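Local coordinates for reticulocyte binding protein (PDB 3FAX), which probably acts as a pullulanase-type alpha-amylase-family enzyme that cleaves branched alpha-glucans, and holds glucose units in this structure, at residues V515-I520 against A553-F558; D519-L524 against V567-A572. All coordinates share one frame; numbering follows the deposited sequence.

Interaction 1 of 2, residues V515-I520 against A553-F558; sequences VFSDDI and AQPGNF. With GLC (alpha-D-glucopyranose), chain B.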
ATOM      1  N   VAL A 515      -3.207  -0.552  11.071  1.00 23.10           N
ATOM      2  CA  VAL A 515      -4.131  -0.765   9.950  1.00 21.84           C
ATOM      3  C   VAL A 515      -5.192   0.311   9.801  1.00 21.21           C
ATOM      4  O   VAL A 515      -5.697   0.856  10.781  1.00 20.72           O
ATOM      5  CB  VAL A 515      -4.823  -2.146  10.005  1.00 19.64           C
ATOM      6  CG1 VAL A 515      -3.782  -3.261   9.914  1.00 16.14           C
ATOM      7  CG2 VAL A 515      -5.702  -2.274  11.246  1.00 19.60           C
ATOM      8  N   PHE A 516      -5.524   0.599   8.546  1.00 23.77           N
ATOM      9  CA  PHE A 516      -6.596   1.528   8.220  1.00 25.51           C
ATOM     10  C   PHE A 516      -7.892   1.123   8.901  1.00 26.13           C
ATOM     11  O   PHE A 516      -8.265  -0.054   8.913  1.00 24.23           O
ATOM     12  CB  PHE A 516      -6.809   1.603   6.709  1.00 27.77           C
ATOM     13  CG  PHE A 516      -5.725   2.351   5.977  1.00 27.92           C
ATOM     14  CD1 PHE A 516      -5.726   3.742   5.947  1.00 29.59           C
ATOM     15  CD2 PHE A 516      -4.723   1.667   5.310  1.00 27.80           C
ATOM     16  CE1 PHE A 516      -4.738   4.446   5.265  1.00 30.49           C
ATOM     17  CE2 PHE A 516      -3.730   2.350   4.628  1.00 29.54           C
ATOM     18  CZ  PHE A 516      -3.730   3.750   4.608  1.00 30.90           C
ATOM     19  N   SER A 517      -8.555   2.123   9.475  1.00 27.60           N
ATOM     20  CA  SER A 517      -9.826   1.957  10.156  1.00 27.96           C
ATOM     21  C   SER A 517     -10.960   2.321   9.211  1.00 29.45           C
ATOM     22  O   SER A 517     -11.298   3.488   9.059  1.00 29.69           O
ATOM     23  CB  SER A 517      -9.873   2.847  11.405  1.00 26.99           C
ATOM     24  OG  SER A 517     -10.999   2.563  12.200  1.00 26.74           O
ATOM     25  N   ASP A 518     -11.541   1.311   8.566  1.00 31.51           N
ATOM     26  CA  ASP A 518     -12.724   1.525   7.732  1.00 31.04           C
ATOM     27  C   ASP A 518     -13.971   1.834   8.573  1.00 31.35           C
ATOM     28  O   ASP A 518     -14.942   2.392   8.063  1.00 29.54           O
ATOM     29  CB  ASP A 518     -12.972   0.339   6.771  1.00 32.87           C
ATOM     30  CG  ASP A 518     -13.009  -1.021   7.471  1.00 32.98           C
ATOM     31  OD1 ASP A 518     -12.320  -1.214   8.499  1.00 33.90           O
ATOM     32  OD2 ASP A 518     -13.715  -1.912   6.965  1.00 32.75           O
ATOM     33  N   ASP A 519     -13.940   1.491   9.862  1.00 31.83           N
ATOM     34  CA  ASP A 519     -15.079   1.758  10.751  1.00 29.78           C
ATOM     35  C   ASP A 519     -15.273   3.258  10.960  1.00 28.11           C
ATOM     36  O   ASP A 519     -16.396   3.764  10.843  1.00 27.90           O
ATOM     37  CB  ASP A 519     -14.908   1.069  12.113  1.00 28.48           C
ATOM     38  CG  ASP A 519     -16.229   0.866  12.827  1.00 29.74           C
ATOM     39  OD1 ASP A 519     -17.103   0.193  12.234  1.00 31.40           O
ATOM     40  OD2 ASP A 519     -16.401   1.364  13.967  1.00 26.31           O
ATOM     41  N   ILE A 520     -14.186   3.964  11.274  1.00 25.45           N
ATOM     42  CA  ILE A 520     -14.258   5.418  11.460  1.00 22.68           C
ATOM     43  C   ILE A 520     -14.588   6.089  10.120  1.00 22.40           C
ATOM     44  O   ILE A 520     -15.417   6.993  10.069  1.00 22.99           O
ATOM     45  CB  ILE A 520     -12.970   5.999  12.114  1.00 20.26           C
ATOM     46  CG1 ILE A 520     -13.202   7.437  12.591  1.00 20.68           C
ATOM     47  CG2 ILE A 520     -11.799   5.951  11.167  1.00 17.82           C
ATOM     48  CD1 ILE A 520     -12.112   7.956  13.509  1.00 20.51           C
ATOM     49  N   ALA A 553      -9.542   5.548  19.141  1.00 34.34           N
ATOM     50  CA  ALA A 553      -8.851   4.502  18.384  1.00 33.15           C
ATOM     51  C   ALA A 553      -9.302   3.102  18.819  1.00 32.23           C
ATOM     52  O   ALA A 553      -8.484   2.201  18.990  1.00 33.14           O
ATOM     53  CB  ALA A 553      -7.332   4.657  18.510  1.00 32.97           C
ATOM     54  N   GLN A 554     -10.609   2.930  18.988  1.00 31.36           N
ATOM     55  CA  GLN A 554     -11.188   1.650  19.400  1.00 32.27           C
ATOM     56  C   GLN A 554     -12.375   1.292  18.504  1.00 31.90           C
ATOM     57  O   GLN A 554     -13.519   1.310  18.964  1.00 34.02           O
ATOM     58  CB  GLN A 554     -11.650   1.707  20.862  1.00 32.36           C
ATOM     59  CG  GLN A 554     -10.554   2.051  21.867  1.00 32.62           C
ATOM     60  CD  GLN A 554     -11.101   2.321  23.261  1.00 32.58           C
ATOM     61  OE1 GLN A 554     -12.276   2.092  23.535  1.00 30.94           O
ATOM     62  NE2 GLN A 554     -10.242   2.814  24.146  1.00 33.01           N
ATOM     63  N   PRO A 555     -12.108   0.961  17.227  1.00 30.72           N
ATOM     64  CA  PRO A 555     -13.171   0.682  16.254  1.00 30.66           C
ATOM     65  C   PRO A 555     -14.004  -0.548  16.586  1.00 29.17           C
ATOM     66  O   PRO A 555     -13.528  -1.454  17.253  1.00 30.92           O
ATOM     67  CB  PRO A 555     -12.402   0.465  14.939  1.00 30.47           C
ATOM     68  CG  PRO A 555     -11.046   0.101  15.343  1.00 30.85           C
ATOM     69  CD  PRO A 555     -10.772   0.835  16.618  1.00 30.88           C
ATOM     70  N   GLY A 556     -15.238  -0.573  16.101  1.00 28.60           N
ATOM     71  CA  GLY A 556     -16.168  -1.656  16.405  1.00 28.38           C
ATOM     72  C   GLY A 556     -15.995  -2.940  15.606  1.00 28.54           C
ATOM     73  O   GLY A 556     -16.602  -3.961  15.948  1.00 26.52           O
ATOM     74  N   ASN A 557     -15.180  -2.901  14.548  1.00 27.83           N
ATOM     75  CA  ASN A 557     -15.067  -4.037  13.621  1.00 27.66           C
ATOM     76  C   ASN A 557     -13.791  -4.876  13.797  1.00 28.96           C
ATOM     77  O   ASN A 557     -13.618  -5.875  13.109  1.00 30.93           O
ATOM     78  CB  ASN A 557     -15.219  -3.569  12.157  1.00 26.39           C
ATOM     79  CG  ASN A 557     -14.110  -2.614  11.709  1.00 25.62           C
ATOM     80  OD1 ASN A 557     -13.390  -2.036  12.522  1.00 23.23           O
ATOM     81  ND2 ASN A 557     -13.977  -2.450  10.401  1.00 25.08           N
ATOM     82  N   PHE A 558     -12.908  -4.458  14.703  1.00 29.50           N
ATOM     83  CA  PHE A 558     -11.749  -5.262  15.114  1.00 29.15           C
ATOM     84  C   PHE A 558     -11.202  -4.741  16.441  1.00 29.27           C
ATOM     85  O   PHE A 558     -11.531  -3.624  16.850  1.00 30.63           O
ATOM     86  CB  PHE A 558     -10.649  -5.287  14.032  1.00 29.20           C
ATOM     87  CG  PHE A 558      -9.842  -4.017  13.924  1.00 28.78           C
ATOM     88  CD1 PHE A 558      -8.688  -3.844  14.681  1.00 29.66           C
ATOM     89  CD2 PHE A 558     -10.213  -3.013  13.039  1.00 29.20           C
ATOM     90  CE1 PHE A 558      -7.938  -2.679  14.577  1.00 28.97           C
ATOM     91  CE2 PHE A 558      -9.457  -1.847  12.920  1.00 28.46           C
ATOM     92  CZ  PHE A 558      -8.324  -1.680  13.693  1.00 28.68           C
TER
HETATM   93  C1  GLC B   2     -13.917  -4.117   3.444  1.00 54.69           C
HETATM   94  C2  GLC B   2     -13.381  -2.694   3.571  1.00 52.17           C
HETATM   95  C3  GLC B   2     -13.207  -2.063   2.204  1.00 52.19           C
HETATM   96  C4  GLC B   2     -12.368  -2.971   1.325  1.00 54.01           C
HETATM   97  C5  GLC B   2     -13.009  -4.350   1.253  1.00 54.23           C
HETATM   98  C6  GLC B   2     -12.184  -5.268   0.353  1.00 54.29           C
HETATM   99  O2  GLC B   2     -14.267  -1.890   4.312  1.00 48.48           O
HETATM  100  O3  GLC B   2     -12.577  -0.810   2.325  1.00 49.30           O
HETATM  101  O4  GLC B   2     -12.324  -2.403   0.039  1.00 56.13           O
HETATM  102  O5  GLC B   2     -13.105  -4.876   2.563  1.00 54.36           O
HETATM  103  O6  GLC B   2     -12.476  -6.615   0.625  1.00 54.08           O
HETATM  104  O   HOH W   1     -11.904  -0.011  11.492  1.00 21.08           O

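Interaction 2 of 2, residues D519-L524 against V567-A572; sequences DIRNSL and VQYIAA. With GLC (alpha-D-glucopyranose), chain B.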
ATOM      1  N   ASP A 519     -13.940   1.491   9.862  1.00 31.83           N
ATOM      2  CA  ASP A 519     -15.079   1.758  10.751  1.00 29.78           C
ATOM      3  C   ASP A 519     -15.273   3.258  10.960  1.00 28.11           C
ATOM      4  O   ASP A 519     -16.396   3.764  10.843  1.00 27.90           O
ATOM      5  CB  ASP A 519     -14.908   1.069  12.113  1.00 28.48           C
ATOM      6  CG  ASP A 519     -16.229   0.866  12.827  1.00 29.74           C
ATOM      7  OD1 ASP A 519     -17.103   0.193  12.234  1.00 31.40           O
ATOM      8  OD2 ASP A 519     -16.401   1.364  13.967  1.00 26.31           O
ATOM      9  N   ILE A 520     -14.186   3.964  11.274  1.00 25.45           N
ATOM     10  CA  ILE A 520     -14.258   5.418  11.460  1.00 22.68           C
ATOM     11  C   ILE A 520     -14.588   6.089  10.120  1.00 22.40           C
ATOM     12  O   ILE A 520     -15.417   6.993  10.069  1.00 22.99           O
ATOM     13  CB  ILE A 520     -12.970   5.999  12.114  1.00 20.26           C
ATOM     14  CG1 ILE A 520     -13.202   7.437  12.591  1.00 20.68           C
ATOM     15  CG2 ILE A 520     -11.799   5.951  11.167  1.00 17.82           C
ATOM     16  CD1 ILE A 520     -12.112   7.956  13.509  1.00 20.51           C
ATOM     17  N   ARG A 521     -13.964   5.613   9.043  1.00 22.01           N
ATOM     18  CA  ARG A 521     -14.275   6.062   7.689  1.00 24.56           C
ATOM     19  C   ARG A 521     -15.776   5.922   7.403  1.00 26.31           C
ATOM     20  O   ARG A 521     -16.460   6.920   7.151  1.00 28.31           O
ATOM     21  CB  ARG A 521     -13.453   5.251   6.667  1.00 25.04           C
ATOM     22  CG  ARG A 521     -13.675   5.606   5.201  1.00 25.31           C
ATOM     23  CD  ARG A 521     -13.303   4.448   4.278  1.00 25.72           C
ATOM     24  NE  ARG A 521     -14.240   3.319   4.362  1.00 25.36           N
ATOM     25  CZ  ARG A 521     -14.006   2.092   3.889  1.00 26.36           C
ATOM     26  NH1 ARG A 521     -12.864   1.801   3.278  1.00 28.86           N
ATOM     27  NH2 ARG A 521     -14.924   1.140   4.011  1.00 26.58           N
ATOM     28  N   ASN A 522     -16.284   4.689   7.447  1.00 26.09           N
ATOM     29  CA  ASN A 522     -17.709   4.435   7.187  1.00 27.04           C
ATOM     30  C   ASN A 522     -18.606   5.286   8.071  1.00 27.81           C
ATOM     31  O   ASN A 522     -19.601   5.833   7.602  1.00 29.24           O
ATOM     32  CB  ASN A 522     -18.067   2.957   7.403  1.00 25.84           C
ATOM     33  CG  ASN A 522     -17.398   2.026   6.389  1.00 25.34           C
ATOM     34  OD1 ASN A 522     -16.911   2.462   5.342  1.00 23.31           O
ATOM     35  ND2 ASN A 522     -17.365   0.736   6.711  1.00 23.34           N
ATOM     36  N   SER A 523     -18.241   5.400   9.347  1.00 28.26           N
ATOM     37  CA  SER A 523     -19.070   6.092  10.332  1.00 27.24           C
ATOM     38  C   SER A 523     -19.157   7.584  10.082  1.00 26.94           C
ATOM     39  O   SER A 523     -20.215   8.184  10.283  1.00 26.14           O
ATOM     40  CB  SER A 523     -18.547   5.866  11.753  1.00 26.89           C
ATOM     41  OG  SER A 523     -19.005   4.635  12.268  1.00 25.54           O
ATOM     42  N   LEU A 524     -18.053   8.190   9.659  1.00 27.17           N
ATOM     43  CA  LEU A 524     -18.024   9.643   9.510  1.00 26.34           C
ATOM     44  C   LEU A 524     -18.637  10.071   8.193  1.00 27.01           C
ATOM     45  O   LEU A 524     -19.415  11.023   8.168  1.00 27.58           O
ATOM     46  CB  LEU A 524     -16.618  10.210   9.695  1.00 24.78           C
ATOM     47  CG  LEU A 524     -16.063  10.049  11.120  1.00 26.00           C
ATOM     48  CD1 LEU A 524     -14.774  10.842  11.299  1.00 24.31           C
ATOM     49  CD2 LEU A 524     -17.075  10.451  12.179  1.00 24.67           C
ATOM     50  N   VAL A 567      -4.899   3.292  12.002  1.00 30.12           N
ATOM     51  CA  VAL A 567      -4.690   4.400  11.097  1.00 29.84           C
ATOM     52  C   VAL A 567      -6.062   5.019  10.835  1.00 30.65           C
ATOM     53  O   VAL A 567      -6.950   4.384  10.242  1.00 27.79           O
ATOM     54  CB  VAL A 567      -4.040   3.930   9.779  1.00 29.03           C
ATOM     55  CG1 VAL A 567      -3.758   5.126   8.872  1.00 25.82           C
ATOM     56  CG2 VAL A 567      -2.762   3.135  10.077  1.00 23.50           C
ATOM     57  N   GLN A 568      -6.241   6.251  11.306  1.00 31.26           N
ATOM     58  CA  GLN A 568      -7.535   6.915  11.224  1.00 31.62           C
ATOM     59  C   GLN A 568      -7.620   7.643   9.892  1.00 31.40           C
ATOM     60  O   GLN A 568      -6.728   8.425   9.561  1.00 31.16           O
ATOM     61  CB  GLN A 568      -7.718   7.902  12.380  1.00 32.79           C
ATOM     62  CG  GLN A 568      -7.473   7.324  13.783  1.00 34.33           C
ATOM     63  CD  GLN A 568      -8.695   6.649  14.416  1.00 35.12           C
ATOM     64  OE1 GLN A 568      -8.840   6.648  15.640  1.00 34.69           O
ATOM     65  NE2 GLN A 568      -9.562   6.069  13.594  1.00 35.18           N
ATOM     66  N   TYR A 569      -8.681   7.381   9.125  1.00 30.51           N
ATOM     67  CA  TYR A 569      -8.868   8.050   7.841  1.00 29.88           C
ATOM     68  C   TYR A 569     -10.328   8.141   7.378  1.00 30.72           C
ATOM     69  O   TYR A 569     -11.198   7.386   7.829  1.00 31.48           O
ATOM     70  CB  TYR A 569      -7.997   7.386   6.764  1.00 29.42           C
ATOM     71  CG  TYR A 569      -8.597   6.183   6.041  1.00 29.28           C
ATOM     72  CD1 TYR A 569      -9.194   5.140   6.731  1.00 29.11           C
ATOM     73  CD2 TYR A 569      -8.515   6.080   4.662  1.00 28.74           C
ATOM     74  CE1 TYR A 569      -9.714   4.041   6.062  1.00 29.57           C
ATOM     75  CE2 TYR A 569      -9.025   5.000   3.991  1.00 29.18           C
ATOM     76  CZ  TYR A 569      -9.620   3.979   4.690  1.00 29.72           C
ATOM     77  OH  TYR A 569     -10.127   2.907   3.998  1.00 28.42           O
ATOM     78  N   ILE A 570     -10.573   9.100   6.488  1.00 30.03           N
ATOM     79  CA  ILE A 570     -11.872   9.278   5.842  1.00 29.82           C
ATOM     80  C   ILE A 570     -11.757   9.337   4.310  1.00 29.63           C
ATOM     81  O   ILE A 570     -12.764   9.212   3.606  1.00 27.19           O
ATOM     82  CB  ILE A 570     -12.608  10.535   6.369  1.00 29.34           C
ATOM     83  CG1 ILE A 570     -11.687  11.759   6.382  1.00 30.28           C
ATOM     84  CG2 ILE A 570     -13.158  10.283   7.753  1.00 28.99           C
ATOM     85  CD1 ILE A 570     -12.370  13.049   6.824  1.00 27.70           C
ATOM     86  N   ALA A 571     -10.536   9.525   3.799  1.00 28.86           N
ATOM     87  CA  ALA A 571     -10.282   9.502   2.365  1.00 26.88           C
ATOM     88  C   ALA A 571      -8.918   8.912   2.065  1.00 28.66           C
ATOM     89  O   ALA A 571      -8.019   8.948   2.892  1.00 30.06           O
ATOM     90  CB  ALA A 571     -10.375  10.890   1.794  1.00 26.08           C
ATOM     91  N   ALA A 572      -8.777   8.362   0.869  1.00 31.37           N
ATOM     92  CA  ALA A 572      -7.504   7.848   0.392  1.00 34.46           C
ATOM     93  C   ALA A 572      -7.496   8.052  -1.116  1.00 35.46           C
ATOM     94  O   ALA A 572      -8.368   8.735  -1.649  1.00 38.19           O
ATOM     95  CB  ALA A 572      -7.348   6.366   0.750  1.00 34.33           C
TER
HETATM   96  C1  GLC B   2     -13.917  -4.117   3.444  1.00 54.69           C
HETATM   97  C2  GLC B   2     -13.381  -2.694   3.571  1.00 52.17           C
HETATM   98  C3  GLC B   2     -13.207  -2.063   2.204  1.00 52.19           C
HETATM   99  C4  GLC B   2     -12.368  -2.971   1.325  1.00 54.01           C
HETATM  100  C5  GLC B   2     -13.009  -4.350   1.253  1.00 54.23           C
HETATM  101  C6  GLC B   2     -12.184  -5.268   0.353  1.00 54.29           C
HETATM  102  O2  GLC B   2     -14.267  -1.890   4.312  1.00 48.48           O
HETATM  103  O3  GLC B   2     -12.577  -0.810   2.325  1.00 49.30           O
HETATM  104  O4  GLC B   2     -12.324  -2.403   0.039  1.00 56.13           O
HETATM  105  O5  GLC B   2     -13.105  -4.876   2.563  1.00 54.36           O
HETATM  106  O6  GLC B   2     -12.476  -6.615   0.625  1.00 54.08           O

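Interaction 1 of 2, residues V515-I520 against A553-F558
Asp518 and Asn557 meet at a slant, with their carboxylate and amide planes 42° apart. Asn557 ND2 donates to Asp518 OD1 at 2.8 Å. The acceptor lies almost in the amide plane, but the amide reaches OD1 from above the carboxylate plane, 46° out of it. Chi1 of Asp518 is 52°, which sets CG between the backbone N and the carbonyl carbon. The two carboxylate oxygens then serve different partners. Asp518 OD2 accepts from the sugar hydroxyl O2 of the alpha-glucose at 2.7 Å. Asp518 OD1 faces the loop and also accepts from Gln504, which further fixes the carboxylate.

Asp519 runs alongside Asn557, in the opposite sense. Asp519 OD2 takes the backbone N of Gly556 at 3.1 Å. This bond is fairly straight, though the donor sits well above the carboxylate plane. Asp519 CB lies 3.5 Å from Asn557 OD1 and also packs on Pro555 CB.

A water fills the corner between the segments. It donates to Asn557 OD1 at 2.7 Å and to Asp518 OD1 in a longer bond. It accepts from Ser517 OG at 2.8 Å and from the backbone N of Asp519. Ser517 is the N-cap residue of helix 518-525, so this water joins the start of the helix to the loop.

Nearer the start of the strand segment, Val515 CG2 reaches Phe558 CZ at 3.6 Å, approaching the ring obliquely. Pro555 CG, from the same segment as Phe558, lies over one face of that ring, toward its rim. Strand 513-517 is the sixth of eight parallel strands, and the contact belongs to the sugar-binding end of an alpha-amylase-type (beta/alpha)8 barrel.

Interaction 2 of 2, residues D519-L524 against V567-A572
Arg521 and Tyr569 carry the polar part of this contact. Their side chains run side by side and point the same way, with guanidinium and ring planes 57° apart. Arg521 NH1 donates to Tyr569 OH at 3.0 Å, with the hydroxyl tilted out of the guanidinium plane. The bond is bent, 136° at the hydrogen.

The same guanidinium binds the alpha-glucose. Arg521 NH1 reaches glucose O3 at 2.8 Å in a nearly straight bond, and Arg521 NH2 reaches glucose O2 at 3.1 Å. Arg521 also grips its neighbour Asn522. Arg521 NE and NH2 both donate to Asn522 OD1, side-on and in the guanidinium plane, with NH2 the closer at 2.7 Å. These bonds fix the rotation of the guanidinium. The chain of Arg521 is extended until it bends at chi3 (70°), which turns the guanidinium toward the sugar.

The contact sits in a (beta/alpha)8 barrel of the alpha-amylase type. Helix 518-525 follows the sixth strand directly, and 567-572 runs on from the seventh. The backbones come closest at the CA atoms of Arg521 and Ile570.

Van der Waals packing continues around these bonds. The aliphatic part of Arg521 lies over Tyr569: Arg521 CG stands above one face of the ring, toward its rim, and Arg521 CD is 3.7 Å from Tyr569 CZ. Ile520 points at the strand and crosses Gln568 at about a right angle. Its CD1 and CG2 rest on the end of that side chain, and Ile520 CG2 is also 3.7 Å from Tyr569 O. Further along the helix the packing is apolar, where Leu524 CD1 meets Ile570 CG2 at 3.9 Å. Helix 594-609 covers this end of the contact, with Met607 touching Leu524 and Asn605 and Ile608 touching Ile570.

Overall arrangement
From the N terminus, the chain passes first through strand 513-517 and helix 518-525. The strand and the first turn of the helix serve interaction 1; the helix alone serves interaction 2. The segments share Asp519 and Ile520, which face different partners. Interaction 1 closes a loop of 32 intervening residues that contains helix 544-551. Interaction 2 closes one of 42, reaching 567-572 at strand 566-568. Interaction 1 both starts and ends earlier, so the loops cross. Their centres are 8 Å apart. Val515 and Ser517 also pair with Val567 by backbone hydrogen bonds, so the neighbouring strands 513-517 and 566-568 link the contacts directly. Both contacts touch the same glucose.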